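Side-chain contacts in periplasmic binding protein (Mycobacterium smegmatis, PDB 4MDY), which probably captures an iron-bearing solute, such as a ferric siderophore, outside the cell membrane and passes it to an ABC transporter: residues N148-M151 with T152-I155; K156-D159 with D160-T164; F131-W134 with K135-A138; Q137-I140 with I141-V145; V33-G37 with L38-D42. One frame throughout, in Å; residues are numbered along the deposited sequence.

In the fold
Contacts 1 and 2 share the long helix 148-168, contacts 3 and 4 the preceding helix 134-144, and contact 5 the turn from strand 33-35 into helix 40-46. Contacts 4 and 5 are buried, contact 1 lies at the surface, and contacts 2 and 3 are partly buried. The two helices pack together: Met151 and Ile155 of contact 1 rest on Ala138, and Asp159 of contact 2 forms a salt bridge with Lys135 of contact 3. Gln137 then reaches toward Thr39 of contact 5. Carboxylates and threonine hydroxyls mark the outer helix, contact 4 combines aliphatic packing with the Gln137 amide, and a buried carboxylate and a water organise contact 5.

Contact 1. Residues N148-M151 with T152-I155; sequences NAEM and TELI
Asn148 and Thr152 close the first turn of helix 148-168, the single long connecting helix that joins the two lobes in this family of solute-binding proteins. The carbonyl oxygen of Asn148 is gripped twice by one residue: Thr152 N and Thr152 OG1 each lie 2.9 Å from Asn148 O, and they reach it from opposite faces of its plane. The threonine can do this because chi1 of -62° sets its hydroxyl beside its own backbone N, leaning back over the preceding turn.

Ala149 contributes its carbonyl oxygen to Glu153 N, while its methyl group points away. Glu150 takes part through both backbone and side chain. Glu150 O receives Leu154 N at 2.8 Å, and the side chain, bent at chi2 (67°), brings Glu150 OE2 within 3.6 Å of Glu153 CB. The two carboxylates are turned 73° against each other, and Glu150 OE2 stays 5.8 Å from Glu153 OE1, so the like charges are not pressed together at this exposed face. Glu150 CG also lies 4.0 Å from Leu154 CD1.

Met151, present as selenomethionine, is the buried member. Two bends carry its end toward Ala138 of helix 134-144 and the loop residue Val47, which also touches Leu154. Ile155 N bonds to Met151 O, and the isoleucine's CG1 branch lies alongside that same oxygen at 3.4 Å. The selenium passes across the leucine branch, with Met151 SE 4.1 Å from Leu154 CD1.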
loop_
_atom_site.group_PDB
_atom_site.type_symbol
_atom_site.label_atom_id
_atom_site.label_comp_id
_atom_site.label_asym_id
_atom_site.label_seq_id
_atom_site.Cartn_x
_atom_site.Cartn_y
_atom_site.Cartn_z
ATOM N N ASN A 148 19.099 2.463 6.526
ATOM C CA ASN A 148 18.562 1.140 6.818
ATOM C C ASN A 148 18.239 0.924 8.297
ATOM O O ASN A 148 17.281 0.221 8.615
ATOM C CB ASN A 148 19.493 0.045 6.292
ATOM C CG ASN A 148 20.943 0.297 6.642
ATOM O OD1 ASN A 148 21.594 1.167 6.051
ATOM N ND2 ASN A 148 21.462 -0.459 7.609
ATOM N N ALA A 149 19.011 1.534 9.196
ATOM C CA ALA A 149 18.740 1.409 10.640
ATOM C C ALA A 149 17.368 1.992 11.014
ATOM O O ALA A 149 16.580 1.370 11.718
ATOM C CB ALA A 149 19.845 2.075 11.451
ATOM N N GLU A 150 17.076 3.191 10.521
ATOM C CA GLU A 150 15.779 3.800 10.781
ATOM C C GLU A 150 14.655 2.999 10.138
ATOM O O GLU A 150 13.587 2.831 10.731
ATOM C CB GLU A 150 15.741 5.254 10.288
ATOM C CG GLU A 150 14.463 6.008 10.666
ATOM C CD GLU A 150 14.343 6.245 12.162
ATOM O OE1 GLU A 150 14.726 7.338 12.615
ATOM O OE2 GLU A 150 13.901 5.326 12.892
HETATM N N MSE A 151 14.875 2.523 8.919
HETATM C CA MSE A 151 13.825 1.799 8.194
HETATM C C MSE A 151 13.487 0.535 8.939
HETATM O O MSE A 151 12.319 0.162 9.062
HETATM C CB MSE A 151 14.246 1.481 6.761
HETATM C CG MSE A 151 13.090 0.951 5.918
HETATM SE SE MSE A 151 11.741 2.356 5.574
HETATM C CE MSE A 151 12.800 3.232 4.159
ATOM N N THR A 152 14.508 -0.133 9.453
ATOM C CA THR A 152 14.273 -1.327 10.263
ATOM C C THR A 152 13.407 -0.982 11.467
ATOM O O THR A 152 12.441 -1.683 11.763
ATOM C CB THR A 152 15.601 -1.922 10.724
ATOM O OG1 THR A 152 16.337 -2.320 9.565
ATOM C CG2 THR A 152 15.384 -3.137 11.625
ATOM N N GLU A 153 13.771 0.091 12.158
ATOM C CA GLU A 153 12.967 0.610 13.265
ATOM C C GLU A 153 11.513 0.891 12.863
ATOM O O GLU A 153 10.594 0.537 13.598
ATOM C CB GLU A 153 13.598 1.889 13.826
ATOM C CG GLU A 153 12.800 2.531 14.948
ATOM C CD GLU A 153 12.657 1.618 16.149
ATOM O OE1 GLU A 153 13.548 0.755 16.371
ATOM O OE2 GLU A 153 11.647 1.763 16.865
ATOM N N LEU A 154 11.316 1.517 11.701
ATOM C CA LEU A 154 9.971 1.843 11.209
ATOM C C LEU A 154 9.136 0.580 10.957
ATOM O O LEU A 154 7.956 0.530 11.304
ATOM C CB LEU A 154 10.048 2.683 9.928
ATOM C CG LEU A 154 10.363 4.169 10.108
ATOM C CD1 LEU A 154 11.075 4.711 8.878
ATOM C CD2 LEU A 154 9.095 4.968 10.399
ATOM N N ILE A 155 9.754 -0.439 10.372
ATOM C CA ILE A 155 9.080 -1.724 10.163
ATOM C C ILE A 155 8.679 -2.350 11.513
ATOM O O ILE A 155 7.541 -2.807 11.683
ATOM C CB ILE A 155 9.961 -2.692 9.341
ATOM C CG1 ILE A 155 10.132 -2.164 7.906
ATOM C CG2 ILE A 155 9.349 -4.091 9.310
ATOM C CD1 ILE A 155 11.218 -2.856 7.093
#

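Contact 2. Residues K156-D159 with D160-T164; sequences KSVD and DRFTT
Val158 and Phe162 supply the apolar side of these two turns of helix 148-168. Their side chains run next to each other in the same direction, and Val158 CG1 meets Phe162 CE2 at 3.4 Å, a close approach at one corner of the ring. With chi1 of 167°, Val158 turns this methyl toward the following turn, where the phenyl group stands. Both residues pack on helix 279-294, where Phe162 also meets Tyr279 edge-to-face.

The backbone bonds are those of a regular alpha helix, from Asp160 N to Lys156 O through Thr163 N to Asp159 O. Thr164 adds a hydroxyl bond: its OG1 lies 3.0 Å from Asp160 O, on the face opposite to that used by Thr164 N.

Asp160 and Arg161 also lean on carbonyl oxygens. Asp160, with CG folded beside its own backbone N, brings that carbon to 3.2 Å from Lys156 O, so both carboxylate oxygens lie near another acceptor. Arg161 CG comes to 3.3 Å from Ser157 O.

The charged ends of Asp159 and Arg161 have partners elsewhere. Asp159 OD2 forms a salt bridge with Lys135 NZ, Asp159 OD1 a hydrogen bond with Gln203 NE2, and Arg161 NH2 a salt bridge with Asp284. The closeness of Asp160 to Lys156 O is probably somewhat unfavourable electrostatically, whereas Lys135 probably stabilises Asp159 as a carboxylate. Apolar contacts and the Arg161 salt bridge thus both join this helix to helix 279-294, while Asp159 ties it to helix 134-144.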
loop_
_atom_site.group_PDB
_atom_site.type_symbol
_atom_site.label_atom_id
_atom_site.label_comp_id
_atom_site.label_asym_id
_atom_site.label_seq_id
_atom_site.Cartn_x
_atom_site.Cartn_y
_atom_site.Cartn_z
ATOM N N LYS A 156 9.611 -2.357 12.463
ATOM C CA LYS A 156 9.341 -2.811 13.836
ATOM C C LYS A 156 8.171 -2.066 14.466
ATOM O O LYS A 156 7.316 -2.668 15.114
ATOM C CB LYS A 156 10.557 -2.586 14.738
ATOM C CG LYS A 156 11.634 -3.648 14.654
ATOM C CD LYS A 156 12.848 -3.255 15.487
ATOM C CE LYS A 156 14.021 -4.194 15.238
ATOM N NZ LYS A 156 15.212 -3.856 16.063
ATOM N N SER A 157 8.170 -0.748 14.292
ATOM C CA SER A 157 7.148 0.128 14.869
ATOM C C SER A 157 5.740 -0.219 14.369
ATOM O O SER A 157 4.791 -0.248 15.147
ATOM C CB SER A 157 7.475 1.587 14.544
ATOM O OG SER A 157 6.564 2.458 15.177
ATOM N N VAL A 158 5.618 -0.474 13.069
ATOM C CA VAL A 158 4.348 -0.884 12.467
ATOM C C VAL A 158 3.875 -2.222 13.023
ATOM O O VAL A 158 2.723 -2.346 13.428
ATOM C CB VAL A 158 4.452 -0.963 10.930
ATOM C CG1 VAL A 158 3.247 -1.684 10.328
ATOM C CG2 VAL A 158 4.595 0.434 10.343
ATOM N N ASP A 159 4.766 -3.214 13.043
ATOM C CA ASP A 159 4.437 -4.526 13.604
ATOM C C ASP A 159 3.936 -4.386 15.043
ATOM O O ASP A 159 2.915 -4.981 15.417
ATOM C CB ASP A 159 5.658 -5.459 13.567
ATOM C CG ASP A 159 5.979 -5.963 12.164
ATOM O OD1 ASP A 159 5.108 -5.874 11.267
ATOM O OD2 ASP A 159 7.110 -6.460 11.954
ATOM N N ASP A 160 4.648 -3.586 15.832
ATOM C CA ASP A 160 4.285 -3.342 17.230
ATOM C C ASP A 160 2.925 -2.663 17.385
ATOM O O ASP A 160 2.180 -2.993 18.301
ATOM C CB ASP A 160 5.357 -2.500 17.934
ATOM C CG ASP A 160 6.661 -3.261 18.151
ATOM O OD1 ASP A 160 6.690 -4.504 17.992
ATOM O OD2 ASP A 160 7.669 -2.607 18.485
ATOM N N ARG A 161 2.606 -1.715 16.511
ATOM C CA ARG A 161 1.269 -1.098 16.520
ATOM C C ARG A 161 0.159 -2.140 16.378
ATOM O O ARG A 161 -0.803 -2.126 17.143
ATOM C CB ARG A 161 1.122 -0.047 15.413
ATOM C CG ARG A 161 1.897 1.247 15.631
ATOM C CD ARG A 161 1.485 2.004 16.890
ATOM N NE ARG A 161 0.054 2.329 16.926
ATOM C CZ ARG A 161 -0.521 3.343 16.276
ATOM N NH1 ARG A 161 0.190 4.169 15.509
ATOM N NH2 ARG A 161 -1.831 3.532 16.395
ATOM N N PHE A 162 0.289 -3.048 15.413
ATOM C CA PHE A 162 -0.728 -4.086 15.209
ATOM C C PHE A 162 -0.771 -5.109 16.354
ATOM O O PHE A 162 -1.851 -5.551 16.747
ATOM C CB PHE A 162 -0.545 -4.766 13.849
ATOM C CG PHE A 162 -0.748 -3.835 12.684
ATOM C CD1 PHE A 162 -1.914 -3.072 12.581
ATOM C CD2 PHE A 162 0.216 -3.703 11.701
ATOM C CE1 PHE A 162 -2.108 -2.201 11.518
ATOM C CE2 PHE A 162 0.024 -2.838 10.636
ATOM C CZ PHE A 162 -1.136 -2.084 10.544
ATOM N N THR A 163 0.395 -5.466 16.887
ATOM C CA THR A 163 0.486 -6.313 18.089
ATOM C C THR A 163 -0.266 -5.674 19.258
ATOM O O THR A 163 -0.952 -6.359 20.010
ATOM C CB THR A 163 1.957 -6.546 18.499
ATOM O OG1 THR A 163 2.559 -7.487 17.600
ATOM C CG2 THR A 163 2.069 -7.094 19.930
ATOM N N THR A 164 -0.130 -4.361 19.400
ATOM C CA THR A 164 -0.795 -3.624 20.466
ATOM C C THR A 164 -2.317 -3.601 20.267
ATOM O O THR A 164 -3.065 -3.648 21.244
ATOM C CB THR A 164 -0.244 -2.187 20.575
ATOM O OG1 THR A 164 1.129 -2.239 20.976
ATOM C CG2 THR A 164 -1.014 -1.371 21.593
#

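Contact 3. Residues F131-W134 with K135-A138; sequences FEPW and KDQA
Lys135 lies across one face of the Trp134 indole, where helix 134-144 begins. Its CB stays near the backbone, 3.7 Å from Trp134 C. The next carbon does the stacking: Lys135 CG sits 3.8 Å from the centroid of the six-membered ring and 22° off its normal, a CH-pi contact displaced toward the rim. In the extended zigzag CD is the carbon turned from the ring, and Lys135 CE, the next one facing it, is 3.6 Å from Trp134 CZ2. The tip, NZ, continues past the ring to a salt bridge with Asp159. Trp134 chi1 of 78° swings the indole over the following peptide, placing Trp134 CG 3.2 Å from Lys135 N.

Pro133 occupies the N-cap position; its O accepts Gln137 N at 3.2 Å and, weakly, Asp136 N. A water donates to both Glu132 O and Gln137 OE1, tying the incoming loop to the first turn. Glu132 OE1 accepts a hydrogen bond from Thr125 N, and Glu132 OE2 lies 3.4 Å from Gln137 CA.

Residues 131-134 end the loop that leads from strand 121-123 into helix 134-144. Trp134 packs against Ile155 and Val158 of helix 148-168 and meets Tyr279 edge-to-face, while Gln137 NE2 bonds to Thr39 and, on helix 40-46, to Asp43.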
loop_
_atom_site.group_PDB
_atom_site.type_symbol
_atom_site.label_atom_id
_atom_site.label_comp_id
_atom_site.label_asym_id
_atom_site.label_seq_id
_atom_site.Cartn_x
_atom_site.Cartn_y
_atom_site.Cartn_z
ATOM N N PHE A 131 3.415 -4.227 -6.355
ATOM C CA PHE A 131 2.893 -4.645 -5.054
ATOM C C PHE A 131 3.604 -5.858 -4.452
ATOM O O PHE A 131 2.962 -6.768 -3.942
ATOM C CB PHE A 131 1.379 -4.869 -5.142
ATOM C CG PHE A 131 0.635 -3.677 -5.677
ATOM C CD1 PHE A 131 0.719 -2.451 -5.036
ATOM C CD2 PHE A 131 -0.132 -3.773 -6.829
ATOM C CE1 PHE A 131 0.049 -1.343 -5.526
ATOM C CE2 PHE A 131 -0.803 -2.666 -7.325
ATOM C CZ PHE A 131 -0.711 -1.452 -6.673
ATOM N N GLU A 132 4.932 -5.854 -4.510
ATOM C CA GLU A 132 5.737 -6.801 -3.732
ATOM C C GLU A 132 5.541 -6.511 -2.240
ATOM O O GLU A 132 5.128 -5.404 -1.873
ATOM C CB GLU A 132 7.220 -6.695 -4.104
ATOM C CG GLU A 132 7.915 -5.426 -3.619
ATOM C CD GLU A 132 9.406 -5.399 -3.893
ATOM O OE1 GLU A 132 9.980 -6.409 -4.353
ATOM O OE2 GLU A 132 10.009 -4.345 -3.630
ATOM N N PRO A 133 5.832 -7.494 -1.369
ATOM C CA PRO A 133 5.659 -7.273 0.071
ATOM C C PRO A 133 6.210 -5.919 0.553
ATOM O O PRO A 133 7.348 -5.562 0.245
ATOM C CB PRO A 133 6.428 -8.447 0.694
ATOM C CG PRO A 133 6.266 -9.539 -0.301
ATOM C CD PRO A 133 6.270 -8.871 -1.657
ATOM N N TRP A 134 5.392 -5.168 1.290
ATOM C CA TRP A 134 5.777 -3.820 1.735
ATOM C C TRP A 134 7.108 -3.800 2.477
ATOM O O TRP A 134 7.886 -2.875 2.329
ATOM C CB TRP A 134 4.664 -3.148 2.570
ATOM C CG TRP A 134 4.537 -3.593 3.991
ATOM C CD1 TRP A 134 3.861 -4.690 4.450
ATOM C CD2 TRP A 134 5.095 -2.956 5.143
ATOM N NE1 TRP A 134 3.966 -4.775 5.818
ATOM C CE2 TRP A 134 4.717 -3.726 6.271
ATOM C CE3 TRP A 134 5.880 -1.815 5.337
ATOM C CZ2 TRP A 134 5.099 -3.388 7.574
ATOM C CZ3 TRP A 134 6.251 -1.474 6.629
ATOM C CH2 TRP A 134 5.859 -2.264 7.735
ATOM N N LYS A 135 7.390 -4.833 3.261
ATOM C CA LYS A 135 8.647 -4.859 3.992
ATOM C C LYS A 135 9.862 -5.007 3.058
ATOM O O LYS A 135 10.917 -4.427 3.316
ATOM C CB LYS A 135 8.628 -5.960 5.053
ATOM C CG LYS A 135 7.625 -5.697 6.170
ATOM C CD LYS A 135 7.630 -6.828 7.188
ATOM C CE LYS A 135 6.597 -6.585 8.275
ATOM N NZ LYS A 135 6.555 -7.689 9.271
ATOM N N ASP A 136 9.714 -5.778 1.982
ATOM C CA ASP A 136 10.807 -5.961 1.028
ATOM C C ASP A 136 11.105 -4.630 0.345
ATOM O O ASP A 136 12.257 -4.227 0.195
ATOM C CB ASP A 136 10.444 -6.989 -0.039
ATOM C CG ASP A 136 10.306 -8.387 0.507
ATOM O OD1 ASP A 136 10.694 -8.639 1.672
ATOM O OD2 ASP A 136 9.798 -9.241 -0.251
ATOM N N GLN A 137 10.049 -3.946 -0.061
ATOM C CA GLN A 137 10.197 -2.631 -0.669
ATOM C C GLN A 137 10.832 -1.615 0.289
ATOM O O GLN A 137 11.729 -0.866 -0.099
ATOM C CB GLN A 137 8.840 -2.136 -1.162
ATOM C CG GLN A 137 8.833 -0.686 -1.581
ATOM C CD GLN A 137 7.544 -0.315 -2.281
ATOM O OE1 GLN A 137 7.125 -0.988 -3.222
ATOM N NE2 GLN A 137 6.902 0.752 -1.819
ATOM N N ALA A 138 10.360 -1.573 1.532
ATOM C CA ALA A 138 10.900 -0.640 2.514
ATOM C C ALA A 138 12.370 -0.934 2.768
ATOM O O ALA A 138 13.196 -0.030 2.785
ATOM C CB ALA A 138 10.119 -0.726 3.817
HETATM O O HOH W 1 4.932 -2.911 -3.001
HETATM O O HOH W 2 9.300 -9.454 -3.382
#

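Contact 4. Residues Q137-I140 with I141-V145; sequences QATI and IGQAV
Ala138 O and Gly142 N form the straightest of the four backbone bonds between residues 137-140 and 141-145, near the end of helix 134-144, 2.9 Å apart with an N-H...O angle of 168°. The same i to i+4 pattern continues with Gln143 N to Thr139 O and Ala144 N to Ile140 O, each 3.0 Å long, while Ile141 N to Gln137 O is longer. Val145 N still bonds to Ile141 O, although Val145 itself has left helical backbone angles. Thr139 OG1 points back to the oxygen of Lys135, so this hydroxyl, too, is used within the helix.

Gln143 folds over the preceding turn. Its CG lies 3.4 Å from Thr139 O, and its amide crosses the threonine so that Gln143 NE2 comes to 3.2 Å from Thr139 CG2, a tight meeting of an amide nitrogen with a methyl group. Beyond it, Gln143 touches Val17 of strand 15-19.

The aliphatic packing lies on another side. Ile141, with CG1 turned beside its backbone N (chi1 -67°), runs alongside Gln137: Ile141 CD1 reaches Gln137 CG at 3.6 Å, and Ile141 CG1 covers Gln137 O at 3.2 Å. Ile141 also packs on Asp43 and Leu44 of helix 40-46. Ile140 turns instead toward Val17 and His19. Gly142 has no side chain, and there the selenomethionine methyl of Met151 approaches the backbone, its CE 3.7 Å from Gly142 N.

The chemistry is thus divided: the carbonyls from Gln137 to Ile140 are paired along the helix, Ile140 and Ile141 give apolar contacts to strand 15-19, nearby loops and helix 40-46, and the Gln137 amide adds polar ones.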
loop_
_atom_site.group_PDB
_atom_site.type_symbol
_atom_site.label_atom_id
_atom_site.label_comp_id
_atom_site.label_asym_id
_atom_site.label_seq_id
_atom_site.Cartn_x
_atom_site.Cartn_y
_atom_site.Cartn_z
ATOM N N GLN A 137 10.049 -3.946 -0.061
ATOM C CA GLN A 137 10.197 -2.631 -0.669
ATOM C C GLN A 137 10.832 -1.615 0.289
ATOM O O GLN A 137 11.729 -0.866 -0.099
ATOM C CB GLN A 137 8.840 -2.136 -1.162
ATOM C CG GLN A 137 8.833 -0.686 -1.581
ATOM C CD GLN A 137 7.544 -0.315 -2.281
ATOM O OE1 GLN A 137 7.125 -0.988 -3.222
ATOM N NE2 GLN A 137 6.902 0.752 -1.819
ATOM N N ALA A 138 10.360 -1.573 1.532
ATOM C CA ALA A 138 10.900 -0.640 2.514
ATOM C C ALA A 138 12.370 -0.934 2.768
ATOM O O ALA A 138 13.196 -0.030 2.785
ATOM C CB ALA A 138 10.119 -0.726 3.817
ATOM N N THR A 139 12.698 -2.210 2.948
ATOM C CA THR A 139 14.071 -2.589 3.250
ATOM C C THR A 139 15.076 -2.185 2.162
ATOM O O THR A 139 16.108 -1.600 2.472
ATOM C CB THR A 139 14.184 -4.094 3.552
ATOM O OG1 THR A 139 13.344 -4.400 4.674
ATOM C CG2 THR A 139 15.617 -4.467 3.902
ATOM N N ILE A 140 14.787 -2.489 0.901
ATOM C CA ILE A 140 15.733 -2.150 -0.160
ATOM C C ILE A 140 15.862 -0.628 -0.319
ATOM O O ILE A 140 16.950 -0.138 -0.557
ATOM C CB ILE A 140 15.404 -2.834 -1.501
ATOM C CG1 ILE A 140 16.614 -2.782 -2.434
ATOM C CG2 ILE A 140 14.186 -2.207 -2.166
ATOM C CD1 ILE A 140 16.448 -3.607 -3.692
ATOM N N ILE A 141 14.761 0.108 -0.159
ATOM C CA ILE A 141 14.800 1.581 -0.273
ATOM C C ILE A 141 15.625 2.205 0.859
ATOM O O ILE A 141 16.434 3.107 0.623
ATOM C CB ILE A 141 13.382 2.189 -0.314
ATOM C CG1 ILE A 141 12.681 1.770 -1.605
ATOM C CG2 ILE A 141 13.438 3.715 -0.214
ATOM C CD1 ILE A 141 11.197 2.080 -1.634
ATOM N N GLY A 142 15.410 1.717 2.080
ATOM C CA GLY A 142 16.205 2.110 3.234
ATOM C C GLY A 142 17.689 1.891 3.015
ATOM O O GLY A 142 18.503 2.752 3.355
ATOM N N GLN A 143 18.039 0.746 2.433
ATOM C CA GLN A 143 19.434 0.447 2.093
ATOM C C GLN A 143 19.998 1.448 1.089
ATOM O O GLN A 143 21.062 2.030 1.305
ATOM C CB GLN A 143 19.559 -0.977 1.552
ATOM C CG GLN A 143 19.436 -2.023 2.640
ATOM C CD GLN A 143 19.294 -3.437 2.110
ATOM O OE1 GLN A 143 19.738 -3.758 1.011
ATOM N NE2 GLN A 143 18.674 -4.292 2.898
ATOM N N ALA A 144 19.246 1.666 0.016
ATOM C CA ALA A 144 19.671 2.523 -1.088
ATOM C C ALA A 144 19.868 3.992 -0.702
ATOM O O ALA A 144 20.642 4.706 -1.358
ATOM C CB ALA A 144 18.662 2.428 -2.217
ATOM N N VAL A 145 19.164 4.452 0.335
ATOM C CA VAL A 145 19.279 5.851 0.768
ATOM C C VAL A 145 20.076 6.009 2.062
ATOM O O VAL A 145 20.083 7.086 2.666
ATOM C CB VAL A 145 17.894 6.548 0.862
ATOM C CG1 VAL A 145 17.144 6.386 -0.450
ATOM C CG2 VAL A 145 17.053 6.043 2.034
#

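Contact 5. Residues V33-G37 with L38-D42; sequences VVSAG and LTEQD
Glu40 is bent at chi2 (97°), which turns its carboxylate back against Gly37 in the connection from strand 33-35 into helix 40-46, in the alpha/beta fold of the N-terminal lobe. The strand is flanked by residues 52-53 and by strand 99-102. Ser35, with OG opposite its backbone N (chi1 -175°), and Gln41, whose CG is wedged between its own N and carbonyl carbon (chi1 71°), turn their polar groups toward the same side of the loop.

The glutamate fits closely against the glycine backbone: Glu40 OE1 lies 2.9 Å from Gly37 C, and Glu40 OE2 lies 3.3 Å from Gly37 CA. Gly37 lacks a side chain, and the carboxylate occupies the side where one would begin. Nor is the acid left without donors in this buried place. Glu40 OE1 receives Thr39 N at 3.2 Å, nearly head-on, while OE2 takes Asn104 N and, weakly, Thr103 N from the loop after strand 99-102. These donors would be expected to favour the charged form.

Elsewhere in the turn, Thr39 OG1 meets Asn104 ND2, and Ser35 OG rests 3.4 Å from Glu40 CB. A water also links the two segments. Its oxygen lies 2.6 Å from Ser35 OG and 2.6 Å from Gly37 O, and it joins both to the second segment by sitting 2.8 Å from Gln41 OE1.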
loop_
_atom_site.group_PDB
_atom_site.type_symbol
_atom_site.label_atom_id
_atom_site.label_comp_id
_atom_site.label_asym_id
_atom_site.label_seq_id
_atom_site.Cartn_x
_atom_site.Cartn_y
_atom_site.Cartn_z
ATOM N N VAL A 33 16.279 12.219 -5.735
ATOM C CA VAL A 33 15.604 10.939 -5.864
ATOM C C VAL A 33 14.261 11.051 -6.596
ATOM O O VAL A 33 13.391 11.844 -6.226
ATOM C CB VAL A 33 15.365 10.297 -4.479
ATOM C CG1 VAL A 33 14.782 8.904 -4.634
ATOM C CG2 VAL A 33 16.658 10.233 -3.687
ATOM N N VAL A 34 14.100 10.227 -7.621
ATOM C CA VAL A 34 12.830 10.061 -8.306
ATOM C C VAL A 34 12.104 8.817 -7.791
ATOM O O VAL A 34 12.656 7.710 -7.809
ATOM C CB VAL A 34 13.046 9.930 -9.818
ATOM C CG1 VAL A 34 11.803 9.389 -10.500
ATOM C CG2 VAL A 34 13.463 11.269 -10.405
ATOM N N SER A 35 10.864 9.017 -7.343
ATOM C CA SER A 35 9.966 7.927 -6.999
ATOM C C SER A 35 9.116 7.586 -8.223
ATOM O O SER A 35 8.174 8.321 -8.578
ATOM C CB SER A 35 9.078 8.309 -5.821
ATOM O OG SER A 35 8.291 7.203 -5.414
ATOM N N ALA A 36 9.457 6.475 -8.871
ATOM C CA ALA A 36 8.877 6.115 -10.158
ATOM C C ALA A 36 7.709 5.111 -10.066
ATOM O O ALA A 36 7.037 4.841 -11.073
ATOM C CB ALA A 36 9.968 5.590 -11.087
ATOM N N GLY A 37 7.452 4.581 -8.872
ATOM C CA GLY A 37 6.332 3.664 -8.665
ATOM C C GLY A 37 5.189 4.260 -7.863
ATOM O O GLY A 37 5.190 5.439 -7.534
ATOM N N LEU A 38 4.231 3.417 -7.511
ATOM C CA LEU A 38 2.955 3.863 -6.978
ATOM C C LEU A 38 2.935 4.209 -5.494
ATOM O O LEU A 38 2.043 4.937 -5.061
ATOM C CB LEU A 38 1.882 2.804 -7.279
ATOM C CG LEU A 38 1.668 2.527 -8.773
ATOM C CD1 LEU A 38 0.658 1.414 -8.991
ATOM C CD2 LEU A 38 1.226 3.798 -9.501
ATOM N N THR A 39 3.894 3.705 -4.711
ATOM C CA THR A 39 3.844 3.878 -3.246
ATOM C C THR A 39 5.180 4.235 -2.570
ATOM O O THR A 39 5.204 4.503 -1.366
ATOM C CB THR A 39 3.310 2.593 -2.569
ATOM O OG1 THR A 39 4.133 1.485 -2.945
ATOM C CG2 THR A 39 1.863 2.306 -2.964
ATOM N N GLU A 40 6.276 4.262 -3.327
ATOM C CA GLU A 40 7.623 4.401 -2.761
ATOM C C GLU A 40 7.867 5.724 -2.043
ATOM O O GLU A 40 8.763 5.813 -1.189
ATOM C CB GLU A 40 8.695 4.208 -3.843
ATOM C CG GLU A 40 8.749 2.804 -4.423
ATOM C CD GLU A 40 7.985 2.666 -5.719
ATOM O OE1 GLU A 40 6.818 3.096 -5.750
ATOM O OE2 GLU A 40 8.547 2.123 -6.700
ATOM N N GLN A 41 7.091 6.755 -2.387
ATOM C CA GLN A 41 7.258 8.048 -1.745
ATOM C C GLN A 41 7.083 7.956 -0.235
ATOM O O GLN A 41 7.720 8.701 0.487
ATOM C CB GLN A 41 6.337 9.126 -2.347
ATOM C CG GLN A 41 4.849 9.005 -2.044
ATOM C CD GLN A 41 4.089 8.203 -3.080
ATOM O OE1 GLN A 41 4.632 7.284 -3.706
ATOM N NE2 GLN A 41 2.821 8.538 -3.262
ATOM N N ASP A 42 6.234 7.046 0.237
ATOM C CA ASP A 42 6.021 6.894 1.678
ATOM C C ASP A 42 7.251 6.294 2.360
ATOM O O ASP A 42 7.575 6.661 3.481
ATOM C CB ASP A 42 4.793 6.034 1.971
ATOM C CG ASP A 42 3.475 6.784 1.778
ATOM O OD1 ASP A 42 3.458 7.900 1.204
ATOM O OD2 ASP A 42 2.441 6.230 2.206
HETATM O O HOH W 3 5.830 7.611 -6.212
#